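Long-range contact in L-glyceraldehyde 3-phosphate reductase (Clostridium beijerinckii, PDB 6HG6), which is an NADPH-dependent aldo-keto reductase that reduces aldehydes and detoxifies furfural: residues 189-203 / 217-230. Numbering follows the deposited sequence.
Sequences FVINQNRYSIFDRTI and KGIIAFSPLAQGTL. With NDP (NADPH dihydro-nicotinamide-adenine-dinucleotide phosphate), chain B.
Phe222 sets its CG between its own backbone N and carbonyl carbon (chi1 71°), while Arg195 holds CG anti to its N (chi1 -167°) and bends at chi3; these torsions bring the arginine chain across one face of the phenylalanine ring. CB of Arg195 makes a CH-pi contact 4.0 Å from the Phe222 ring centroid, and further out the guanidinium stands steeply to the ring, the planes 82° apart, with CZ of Phe222 over one guanidinium face. The opposite ring face carries the nicotinamide of NADPH, whose C3N lies over the ring centre, so the phenylalanine is clamped between cofactor and arginine. Gln193, extended from the same side of the sheet as Arg195, lays its CG 3.5 Å from Phe222 CD2 and ends in NE2 beside C2N of the nicotinamide; its side chain also approaches that of Asp61. The backbones that carry these groups, 189-195 and 218-222, are the sixth and seventh strands of the parallel eight-stranded TIM barrel of aldo-keto reductases, joined by a ladder running from Gly218 N to Val190 O as far as Tyr196 N to Phe222 O (3.0 Å). At the start of the ladder Lys217 passes CD over one face of the Phe189 ring, and its NZ donates a hydrogen bond to Phe189 O (2.9 Å). Beyond the strands two waters bridge the loops: one links Ser197 OG to Ser223 O, the other Ile198 N to Pro224 O. Farther along, Leu230 CD2 packs 3.5 Å from Phe199 CE2, and Ala226 CB meets the edge of that ring; helix 258-273 touches Phe199 and Leu230 as well. On the cofactor side of this loop, Leu225 N donates to the pyrophosphate oxygen O1A of NADPH (3.0 Å).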
ATOM      1  N   PHE A 189     -12.438  -9.647   5.873  1.00 19.60           N
ATOM      2  CA  PHE A 189     -11.098  -9.194   6.281  1.00 19.75           C
ATOM      3  C   PHE A 189     -10.155  -9.854   5.274  1.00 19.93           C
ATOM      4  O   PHE A 189     -10.077 -11.073   5.284  1.00 21.10           O
ATOM      5  CB  PHE A 189     -10.815  -9.598   7.730  1.00 21.26           C
ATOM      6  CG  PHE A 189      -9.355  -9.471   8.085  1.00 21.41           C
ATOM      7  CD1 PHE A 189      -8.607  -8.407   7.623  1.00 22.17           C
ATOM      8  CD2 PHE A 189      -8.716 -10.417   8.858  1.00 23.50           C
ATOM      9  CE1 PHE A 189      -7.235  -8.329   7.873  1.00 21.89           C
ATOM     10  CE2 PHE A 189      -7.360 -10.318   9.161  1.00 23.34           C
ATOM     11  CZ  PHE A 189      -6.615  -9.285   8.648  1.00 23.58           C
ATOM     12  N   VAL A 190      -9.532  -9.085   4.410  1.00 18.72           N
ATOM     13  CA  VAL A 190      -8.835  -9.751   3.289  1.00 20.23           C
ATOM     14  C   VAL A 190      -7.403  -9.279   3.125  1.00 19.61           C
ATOM     15  O   VAL A 190      -6.720  -9.870   2.232  1.00 20.05           O
ATOM     16  CB  VAL A 190      -9.625  -9.538   1.978  1.00 20.66           C
ATOM     17  CG1 VAL A 190     -11.029 -10.134   2.055  1.00 22.15           C
ATOM     18  CG2 VAL A 190      -9.634  -8.071   1.596  1.00 20.44           C
ATOM     19  N   ILE A 191      -6.954  -8.270   3.847  1.00 18.84           N
ATOM     20  CA  ILE A 191      -5.669  -7.632   3.457  1.00 19.58           C
ATOM     21  C   ILE A 191      -4.886  -7.119   4.663  1.00 19.62           C
ATOM     22  O   ILE A 191      -5.450  -6.463   5.549  1.00 19.10           O
ATOM     23  CB  ILE A 191      -5.916  -6.517   2.415  1.00 19.88           C
ATOM     24  CG1 ILE A 191      -4.635  -6.012   1.729  1.00 21.35           C
ATOM     25  CG2 ILE A 191      -6.678  -5.358   3.035  1.00 19.36           C
ATOM     26  CD1 ILE A 191      -3.932  -7.042   0.926  1.00 23.75           C
ATOM     27  N   ASN A 192      -3.585  -7.383   4.633  1.00 18.82           N
ATOM     28  CA  ASN A 192      -2.587  -6.789   5.552  1.00 19.37           C
ATOM     29  C   ASN A 192      -1.737  -5.812   4.741  1.00 19.53           C
ATOM     30  O   ASN A 192      -1.309  -6.184   3.634  1.00 20.28           O
ATOM     31  CB  ASN A 192      -1.651  -7.845   6.092  1.00 20.83           C
ATOM     32  CG  ASN A 192      -2.349  -8.791   7.014  1.00 21.49           C
ATOM     33  OD1 ASN A 192      -2.438  -8.468   8.186  1.00 21.77           O
ATOM     34  ND2 ASN A 192      -2.779  -9.945   6.487  1.00 21.97           N
ATOM     35  N   GLN A 193      -1.456  -4.642   5.284  1.00 19.41           N
ATOM     36  CA  GLN A 193      -0.547  -3.662   4.667  1.00 19.61           C
ATOM     37  C   GLN A 193       0.664  -3.523   5.576  1.00 19.25           C
ATOM     38  O   GLN A 193       0.519  -3.094   6.716  1.00 19.61           O
ATOM     39  CB  GLN A 193      -1.212  -2.326   4.387  1.00 18.98           C
ATOM     40  CG  GLN A 193      -0.257  -1.332   3.767  1.00 20.26           C
ATOM     41  CD  GLN A 193      -0.985  -0.123   3.242  1.00 20.50           C
ATOM     42  OE1 GLN A 193      -2.063  -0.223   2.641  1.00 22.52           O
ATOM     43  NE2 GLN A 193      -0.388   1.013   3.489  1.00 20.38           N
ATOM     44  N   ASN A 194       1.835  -3.880   5.070  1.00 19.84           N
ATOM     45  CA  ASN A 194       3.077  -3.929   5.867  1.00 20.88           C
ATOM     46  C   ASN A 194       4.275  -3.427   5.061  1.00 22.25           C
ATOM     47  O   ASN A 194       4.320  -3.590   3.839  1.00 22.15           O
ATOM     48  CB  ASN A 194       3.354  -5.321   6.434  1.00 21.49           C
ATOM     49  CG  ASN A 194       2.338  -5.814   7.436  1.00 20.91           C
ATOM     50  OD1 ASN A 194       1.223  -6.139   7.043  1.00 20.55           O
ATOM     51  ND2 ASN A 194       2.709  -5.839   8.719  1.00 21.15           N
ATOM     52  N   ARG A 195       5.226  -2.840   5.761  1.00 23.68           N
ATOM     53  CA  ARG A 195       6.492  -2.370   5.155  1.00 25.85           C
ATOM     54  C   ARG A 195       7.291  -3.609   4.781  1.00 25.44           C
ATOM     55  O   ARG A 195       7.410  -4.493   5.626  1.00 25.37           O
ATOM     56  CB  ARG A 195       7.297  -1.508   6.137  1.00 28.73           C
ATOM     57  CG  ARG A 195       8.449  -0.748   5.488  1.00 33.41           C
ATOM     58  CD  ARG A 195       9.158   0.276   6.398  1.00 37.68           C
ATOM     59  NE  ARG A 195       8.228   1.221   7.007  1.00 41.18           N
ATOM     60  CZ  ARG A 195       7.656   1.088   8.215  1.00 43.95           C
ATOM     61  NH1 ARG A 195       7.924   0.042   8.991  1.00 44.80           N
ATOM     62  NH2 ARG A 195       6.790   2.001   8.633  1.00 45.35           N
ATOM     63  N   TYR A 196       7.804  -3.651   3.556  1.00 25.01           N
ATOM     64  CA  TYR A 196       8.616  -4.790   3.063  1.00 25.33           C
ATOM     65  C   TYR A 196       9.514  -4.332   1.934  1.00 25.88           C
ATOM     66  O   TYR A 196       9.002  -3.698   1.011  1.00 25.79           O
ATOM     67  CB  TYR A 196       7.687  -5.905   2.587  1.00 24.12           C
ATOM     68  CG  TYR A 196       8.326  -7.235   2.301  1.00 24.90           C
ATOM     69  CD1 TYR A 196       9.333  -7.761   3.095  1.00 26.22           C
ATOM     70  CD2 TYR A 196       7.895  -8.014   1.235  1.00 24.75           C
ATOM     71  CE1 TYR A 196       9.915  -8.997   2.812  1.00 27.27           C
ATOM     72  CE2 TYR A 196       8.424  -9.266   0.977  1.00 25.87           C
ATOM     73  CZ  TYR A 196       9.442  -9.771   1.760  1.00 27.00           C
ATOM     74  OH  TYR A 196       9.971 -11.001   1.467  1.00 27.81           O
ATOM     75  N   SER A 197      10.801  -4.621   2.033  1.00 26.67           N
ATOM     76  CA  SER A 197      11.776  -4.302   0.968  1.00 27.69           C
ATOM     77  C   SER A 197      12.946  -5.263   1.082  1.00 28.64           C
ATOM     78  O   SER A 197      13.068  -5.955   2.090  1.00 28.38           O
ATOM     79  CB  SER A 197      12.283  -2.898   1.071  1.00 28.04           C
ATOM     80  OG  SER A 197      13.088  -2.784   2.228  1.00 29.46           O
ATOM     81  N   ILE A 198      13.825  -5.220   0.105  1.00 30.00           N
ATOM     82  CA  ILE A 198      15.106  -5.963   0.208  1.00 32.00           C
ATOM     83  C   ILE A 198      15.805  -5.602   1.533  1.00 33.32           C
ATOM     84  O   ILE A 198      16.436  -6.508   2.112  1.00 34.70           O
ATOM     85  CB  ILE A 198      15.962  -5.671  -1.028  1.00 33.09           C
ATOM     86  CG1 ILE A 198      15.342  -6.371  -2.242  1.00 32.61           C
ATOM     87  CG2 ILE A 198      17.402  -6.076  -0.804  1.00 35.20           C
ATOM     88  CD1 ILE A 198      15.999  -6.048  -3.554  1.00 33.62           C
ATOM     89  N   PHE A 199      15.701  -4.350   2.009  1.00 33.36           N
ATOM     90  CA  PHE A 199      16.384  -3.872   3.246  1.00 35.30           C
ATOM     91  C   PHE A 199      15.512  -3.984   4.510  1.00 35.49           C
ATOM     92  O   PHE A 199      16.054  -3.774   5.628  1.00 38.79           O
ATOM     93  CB  PHE A 199      16.881  -2.441   3.062  1.00 35.85           C
ATOM     94  CG  PHE A 199      18.094  -2.332   2.184  1.00 37.07           C
ATOM     95  CD1 PHE A 199      19.186  -3.148   2.395  1.00 39.01           C
ATOM     96  CD2 PHE A 199      18.125  -1.436   1.132  1.00 37.25           C
ATOM     97  CE1 PHE A 199      20.312  -3.046   1.595  1.00 40.78           C
ATOM     98  CE2 PHE A 199      19.254  -1.328   0.331  1.00 39.23           C
ATOM     99  CZ  PHE A 199      20.326  -2.164   0.536  1.00 40.86           C
ATOM    100  N   ASP A 200      14.250  -4.361   4.398  1.00 34.16           N
ATOM    101  CA  ASP A 200      13.377  -4.500   5.583  1.00 33.37           C
ATOM    102  C   ASP A 200      12.652  -5.840   5.518  1.00 31.98           C
ATOM    103  O   ASP A 200      11.624  -5.937   4.832  1.00 29.35           O
ATOM    104  CB  ASP A 200      12.423  -3.318   5.710  1.00 33.23           C
ATOM    105  CG  ASP A 200      11.675  -3.351   7.021  1.00 34.51           C
ATOM    106  OD1 ASP A 200      11.739  -4.381   7.719  1.00 35.36           O
ATOM    107  OD2 ASP A 200      11.045  -2.340   7.338  1.00 35.87           O
ATOM    108  N   ARG A 201      13.162  -6.811   6.267  1.00 32.41           N
ATOM    109  CA  ARG A 201      12.635  -8.193   6.279  1.00 32.17           C
ATOM    110  C   ARG A 201      11.720  -8.423   7.473  1.00 31.11           C
ATOM    111  O   ARG A 201      11.528  -9.599   7.847  1.00 31.56           O
ATOM    112  CB  ARG A 201      13.820  -9.157   6.320  1.00 33.95           C
ATOM    113  CG  ARG A 201      14.818  -8.940   5.195  1.00 34.84           C
ATOM    114  CD  ARG A 201      14.197  -8.898   3.802  1.00 33.72           C
ATOM    115  NE  ARG A 201      15.253  -8.931   2.790  1.00 34.66           N
ATOM    116  CZ  ARG A 201      15.796 -10.022   2.243  1.00 36.05           C
ATOM    117  NH1 ARG A 201      16.767  -9.879   1.364  1.00 37.23           N
ATOM    118  NH2 ARG A 201      15.398 -11.242   2.562  1.00 36.17           N
ATOM    119  N   THR A 202      11.222  -7.364   8.112  1.00 30.11           N
ATOM    120  CA  THR A 202      10.391  -7.487   9.327  1.00 29.72           C
ATOM    121  C   THR A 202       9.310  -8.560   9.153  1.00 29.09           C
ATOM    122  O   THR A 202       9.208  -9.424  10.052  1.00 30.34           O
ATOM    123  CB  THR A 202       9.757  -6.152   9.742  1.00 28.89           C
ATOM    124  OG1 THR A 202      10.844  -5.283  10.021  1.00 30.18           O
ATOM    125  CG2 THR A 202       8.872  -6.271  10.972  1.00 28.87           C
ATOM    126  N   ILE A 203       8.573  -8.558   8.050  1.00 27.67           N
ATOM    127  CA  ILE A 203       7.412  -9.493   7.887  1.00 27.19           C
ATOM    128  C   ILE A 203       7.907 -10.940   7.691  1.00 28.21           C
ATOM    129  O   ILE A 203       7.075 -11.857   7.806  1.00 27.88           O
ATOM    130  CB  ILE A 203       6.436  -9.046   6.769  1.00 25.78           C
ATOM    131  CG1 ILE A 203       7.033  -9.158   5.366  1.00 26.51           C
ATOM    132  CG2 ILE A 203       5.883  -7.651   7.025  1.00 25.32           C
ATOM    133  CD1 ILE A 203       5.990  -9.011   4.277  1.00 25.55           C
ATOM    134  N   LYS A 217      -4.992 -14.492   3.840  1.00 23.13           N
ATOM    135  CA  LYS A 217      -5.079 -13.023   3.788  1.00 21.34           C
ATOM    136  C   LYS A 217      -4.037 -12.474   2.819  1.00 21.36           C
ATOM    137  O   LYS A 217      -2.912 -13.023   2.734  1.00 21.39           O
ATOM    138  CB  LYS A 217      -4.844 -12.422   5.171  1.00 21.13           C
ATOM    139  CG  LYS A 217      -5.649 -13.062   6.269  1.00 21.80           C
ATOM    140  CD  LYS A 217      -7.169 -12.893   6.041  1.00 22.00           C
ATOM    141  CE  LYS A 217      -7.957 -13.582   7.138  1.00 22.76           C
ATOM    142  NZ  LYS A 217      -9.406 -13.408   6.942  1.00 22.67           N
ATOM    143  N   GLY A 218      -4.422 -11.446   2.085  1.00 20.27           N
ATOM    144  CA  GLY A 218      -3.493 -10.768   1.181  1.00 20.51           C
ATOM    145  C   GLY A 218      -2.474  -9.949   1.954  1.00 20.53           C
ATOM    146  O   GLY A 218      -2.642  -9.709   3.181  1.00 19.61           O
ATOM    147  N   ILE A 219      -1.422  -9.572   1.246  1.00 20.70           N
ATOM    148  CA  ILE A 219      -0.413  -8.628   1.761  1.00 20.78           C
ATOM    149  C   ILE A 219      -0.198  -7.567   0.701  1.00 20.13           C
ATOM    150  O   ILE A 219       0.071  -7.903  -0.440  1.00 20.06           O
ATOM    151  CB  ILE A 219       0.925  -9.301   2.093  1.00 22.29           C
ATOM    152  CG1 ILE A 219       0.742 -10.469   3.058  1.00 23.26           C
ATOM    153  CG2 ILE A 219       1.896  -8.227   2.619  1.00 23.05           C
ATOM    154  CD1 ILE A 219       1.931 -11.333   3.229  1.00 24.92           C
ATOM    155  N   ILE A 220      -0.177  -6.316   1.110  1.00 20.22           N
ATOM    156  CA  ILE A 220       0.227  -5.223   0.186  1.00 20.61           C
ATOM    157  C   ILE A 220       1.441  -4.604   0.871  1.00 22.01           C
ATOM    158  O   ILE A 220       1.378  -4.244   2.057  1.00 21.74           O
ATOM    159  CB  ILE A 220      -0.947  -4.269  -0.164  1.00 19.94           C
ATOM    160  CG1 ILE A 220      -0.450  -3.165  -1.091  1.00 20.37           C
ATOM    161  CG2 ILE A 220      -1.660  -3.664   1.049  1.00 19.28           C
ATOM    162  CD1 ILE A 220      -1.566  -2.285  -1.637  1.00 20.03           C
ATOM    163  N   ALA A 221       2.575  -4.632   0.187  1.00 23.09           N
ATOM    164  CA  ALA A 221       3.870  -4.213   0.732  1.00 24.69           C
ATOM    165  C   ALA A 221       4.079  -2.733   0.478  1.00 25.56           C
ATOM    166  O   ALA A 221       3.986  -2.305  -0.670  1.00 28.38           O
ATOM    167  CB  ALA A 221       4.948  -5.016   0.067  1.00 26.32           C
ATOM    168  N   PHE A 222       4.435  -1.976   1.499  1.00 24.52           N
ATOM    169  CA  PHE A 222       4.771  -0.562   1.248  1.00 24.93           C
ATOM    170  C   PHE A 222       6.235  -0.277   1.535  1.00 25.33           C
ATOM    171  O   PHE A 222       6.950  -1.111   2.150  1.00 25.31           O
ATOM    172  CB  PHE A 222       3.809   0.325   1.991  1.00 25.31           C
ATOM    173  CG  PHE A 222       3.963   0.354   3.476  1.00 25.96           C
ATOM    174  CD1 PHE A 222       4.834   1.248   4.069  1.00 27.31           C
ATOM    175  CD2 PHE A 222       3.096  -0.373   4.274  1.00 26.76           C
ATOM    176  CE1 PHE A 222       4.905   1.337   5.454  1.00 28.45           C
ATOM    177  CE2 PHE A 222       3.150  -0.253   5.661  1.00 27.30           C
ATOM    178  CZ  PHE A 222       4.060   0.576   6.249  1.00 27.01           C
ATOM    179  N   SER A 223       6.679   0.897   1.080  0.50 25.58           N
ATOM    180  CA  SER A 223       8.077   1.370   1.148  0.50 26.77           C
ATOM    181  C   SER A 223       9.022   0.344   0.530  0.50 27.56           C
ATOM    182  O   SER A 223      10.074   0.063   1.104  0.50 27.85           O
ATOM    183  CB  SER A 223       8.491   1.648   2.557  0.50 27.76           C
ATOM    184  OG  SER A 223       9.809   2.147   2.561  0.50 29.70           O
ATOM    185  N   PRO A 224       8.691  -0.231  -0.648  1.00 27.20           N
ATOM    186  CA  PRO A 224       9.582  -1.203  -1.294  1.00 28.44           C
ATOM    187  C   PRO A 224      10.938  -0.631  -1.738  1.00 30.65           C
ATOM    188  O   PRO A 224      11.836  -1.429  -2.019  1.00 29.58           O
ATOM    189  CB  PRO A 224       8.807  -1.584  -2.559  1.00 27.90           C
ATOM    190  CG  PRO A 224       7.934  -0.361  -2.821  1.00 27.62           C
ATOM    191  CD  PRO A 224       7.485   0.037  -1.441  1.00 26.23           C
ATOM    192  N   LEU A 225      11.065   0.707  -1.859  1.00 31.47           N
ATOM    193  CA  LEU A 225      12.332   1.330  -2.314  1.00 34.17           C
ATOM    194  C   LEU A 225      13.148   1.828  -1.130  1.00 35.58           C
ATOM    195  O   LEU A 225      14.214   2.414  -1.378  1.00 38.02           O
ATOM    196  CB  LEU A 225      12.069   2.406  -3.369  1.00 34.64           C
ATOM    197  CG  LEU A 225      11.226   1.925  -4.546  1.00 34.38           C
ATOM    198  CD1 LEU A 225      10.950   3.041  -5.542  1.00 34.82           C
ATOM    199  CD2 LEU A 225      11.858   0.725  -5.227  1.00 35.62           C
ATOM    200  N   ALA A 226      12.754   1.485   0.095  1.00 36.31           N
ATOM    201  CA  ALA A 226      13.547   1.721   1.325  1.00 39.07           C
ATOM    202  C   ALA A 226      14.117   3.152   1.354  1.00 41.72           C
ATOM    203  O   ALA A 226      15.352   3.286   1.344  1.00 41.54           O
ATOM    204  CB  ALA A 226      14.642   0.684   1.385  1.00 40.12           C
ATOM    205  N   GLN A 227      13.234   4.160   1.368  1.00 43.24           N
ATOM    206  CA  GLN A 227      13.554   5.621   1.430  1.00 47.51           C
ATOM    207  C   GLN A 227      14.572   6.034   0.358  1.00 48.55           C
ATOM    208  O   GLN A 227      15.505   6.780   0.689  1.00 52.61           O
ATOM    209  CB  GLN A 227      14.118   6.049   2.785  1.00 51.23           C
ATOM    210  CG  GLN A 227      13.138   5.960   3.945  1.00 54.30           C
ATOM    211  CD  GLN A 227      13.344   4.750   4.826  1.00 58.60           C
ATOM    212  OE1 GLN A 227      13.815   3.692   4.389  1.00 64.34           O
ATOM    213  NE2 GLN A 227      12.995   4.905   6.095  1.00 59.61           N
ATOM    214  N   GLY A 228      14.397   5.588  -0.884  1.00 47.04           N
ATOM    215  CA  GLY A 228      15.271   5.945  -2.015  1.00 47.19           C
ATOM    216  C   GLY A 228      16.566   5.153  -2.042  1.00 47.07           C
ATOM    217  O   GLY A 228      17.334   5.318  -3.026  1.00 50.28           O
ATOM    218  N   THR A 229      16.859   4.324  -1.035  1.00 45.73           N
ATOM    219  CA  THR A 229      18.122   3.523  -1.026  1.00 45.87           C
ATOM    220  C   THR A 229      18.061   2.448  -2.108  1.00 45.87           C
ATOM    221  O   THR A 229      19.134   2.061  -2.588  1.00 49.71           O
ATOM    222  CB  THR A 229      18.466   2.901   0.330  1.00 45.78           C
ATOM    223  OG1 THR A 229      17.424   2.013   0.764  1.00 43.38           O
ATOM    224  CG2 THR A 229      18.729   3.971   1.373  1.00 46.57           C
ATOM    225  N   LEU A 230      16.874   1.999  -2.521  1.00 43.90           N
ATOM    226  CA  LEU A 230      16.759   1.000  -3.624  1.00 43.79           C
ATOM    227  C   LEU A 230      16.350   1.705  -4.924  1.00 44.59           C
ATOM    228  O   LEU A 230      15.430   1.232  -5.600  1.00 43.05           O
ATOM    229  CB  LEU A 230      15.823  -0.140  -3.222  1.00 41.26           C
ATOM    230  CG  LEU A 230      16.328  -1.059  -2.105  1.00 40.92           C
ATOM    231  CD1 LEU A 230      15.171  -1.838  -1.470  1.00 39.21           C
ATOM    232  CD2 LEU A 230      17.410  -2.004  -2.613  1.00 42.64           C
TER
HETATM  233  PA  NDP B 401       8.226   3.726  -2.439  0.70 32.74           P
HETATM  234  O1A NDP B 401       9.140   2.963  -1.539  0.70 23.24           O
HETATM  235  O2A NDP B 401       7.673   3.197  -3.723  0.70 27.82           O
HETATM  236  O5B NDP B 401       8.823   5.198  -2.691  0.70 30.48           O
HETATM  237  C5B NDP B 401       8.108   6.117  -3.559  0.70 32.03           C
HETATM  238  C4B NDP B 401       9.025   7.241  -3.962  0.70 32.06           C
HETATM  239  O4B NDP B 401      10.204   6.662  -4.580  0.70 32.09           O
HETATM  240  C3B NDP B 401       8.484   8.243  -4.991  0.70 33.54           C
HETATM  241  O3B NDP B 401       7.772   9.331  -4.407  0.70 31.87           O
HETATM  242  C2B NDP B 401       9.774   8.711  -5.652  0.70 34.23           C
HETATM  243  O2B NDP B 401      10.375   9.659  -4.775  0.70 38.68           O
HETATM  244  C1B NDP B 401      10.601   7.432  -5.689  0.70 33.78           C
HETATM  245  N9A NDP B 401      10.426   6.597  -6.871  0.70 34.83           N
HETATM  246  C8A NDP B 401       9.298   5.911  -7.251  0.70 35.78           C
HETATM  247  N7A NDP B 401       9.463   5.196  -8.336  0.70 35.30           N
HETATM  248  C5A NDP B 401      10.784   5.421  -8.697  0.70 34.90           C
HETATM  249  C6A NDP B 401      11.570   4.944  -9.764  0.70 36.26           C
HETATM  250  N6A NDP B 401      11.118   4.109 -10.697  0.70 36.27           N
HETATM  251  N1A NDP B 401      12.862   5.358  -9.828  0.70 38.21           N
HETATM  252  C2A NDP B 401      13.310   6.198  -8.884  0.70 38.31           C
HETATM  253  N3A NDP B 401      12.666   6.704  -7.834  0.70 37.78           N
HETATM  254  C4A NDP B 401      11.392   6.273  -7.794  0.70 37.21           C
HETATM  255  O3  NDP B 401       6.888   4.056  -1.593  0.70 32.63           O
HETATM  256  PN  NDP B 401       6.517   5.036  -0.382  0.70 33.41           P
HETATM  257  O1N NDP B 401       6.220   6.373  -0.975  0.70 33.60           O
HETATM  258  O2N NDP B 401       7.498   4.918   0.739  0.70 35.28           O
HETATM  259  O5D NDP B 401       5.134   4.362   0.101  0.70 32.55           O
HETATM  260  C5D NDP B 401       4.170   3.996  -0.920  0.70 29.31           C
HETATM  261  C4D NDP B 401       2.787   3.984  -0.312  0.70 23.55           C
HETATM  262  O4D NDP B 401       2.742   3.008   0.745  0.70 27.34           O
HETATM  263  C3D NDP B 401       2.334   5.265   0.384  0.70 25.75           C
HETATM  264  O3D NDP B 401       1.924   6.235  -0.570  0.70 26.41           O
HETATM  265  C2D NDP B 401       1.196   4.710   1.248  0.70 25.29           C
HETATM  266  O2D NDP B 401       0.039   4.534   0.474  0.70 21.22           O
HETATM  267  C1D NDP B 401       1.755   3.364   1.701  0.70 27.84           C
HETATM  268  N1N NDP B 401       2.383   3.435   3.044  0.70 28.84           N
HETATM  269  C2N NDP B 401       1.780   2.812   4.110  0.70 30.28           C
HETATM  270  C3N NDP B 401       2.142   3.058   5.407  0.70 30.20           C
HETATM  271  C7N NDP B 401       1.424   2.337   6.517  0.70 30.62           C
HETATM  272  O7N NDP B 401       0.438   1.615   6.275  0.70 25.81           O
HETATM  273  N7N NDP B 401       1.878   2.536   7.754  0.70 24.74           N
HETATM  274  C4N NDP B 401       3.253   4.045   5.639  0.70 32.33           C
HETATM  275  C5N NDP B 401       3.961   4.496   4.422  0.70 31.83           C
HETATM  276  C6N NDP B 401       3.566   4.127   3.223  0.70 29.55           C
HETATM  277  P2B NDP B 401      11.247  10.841  -5.449  0.70 39.52           P
HETATM  278  O1X NDP B 401      10.794  11.190  -6.852  0.70 39.29           O
HETATM  279  O2X NDP B 401      11.078  12.012  -4.493  0.70 41.67           O
HETATM  280  O3X NDP B 401      12.651  10.255  -5.419  0.70 44.74           O
HETATM  281  O   HOH W   1      11.509  -0.774   3.346  1.00 33.56           O
HETATM  282  O   HOH W   2      12.501  -4.075  -2.242  1.00 23.45           O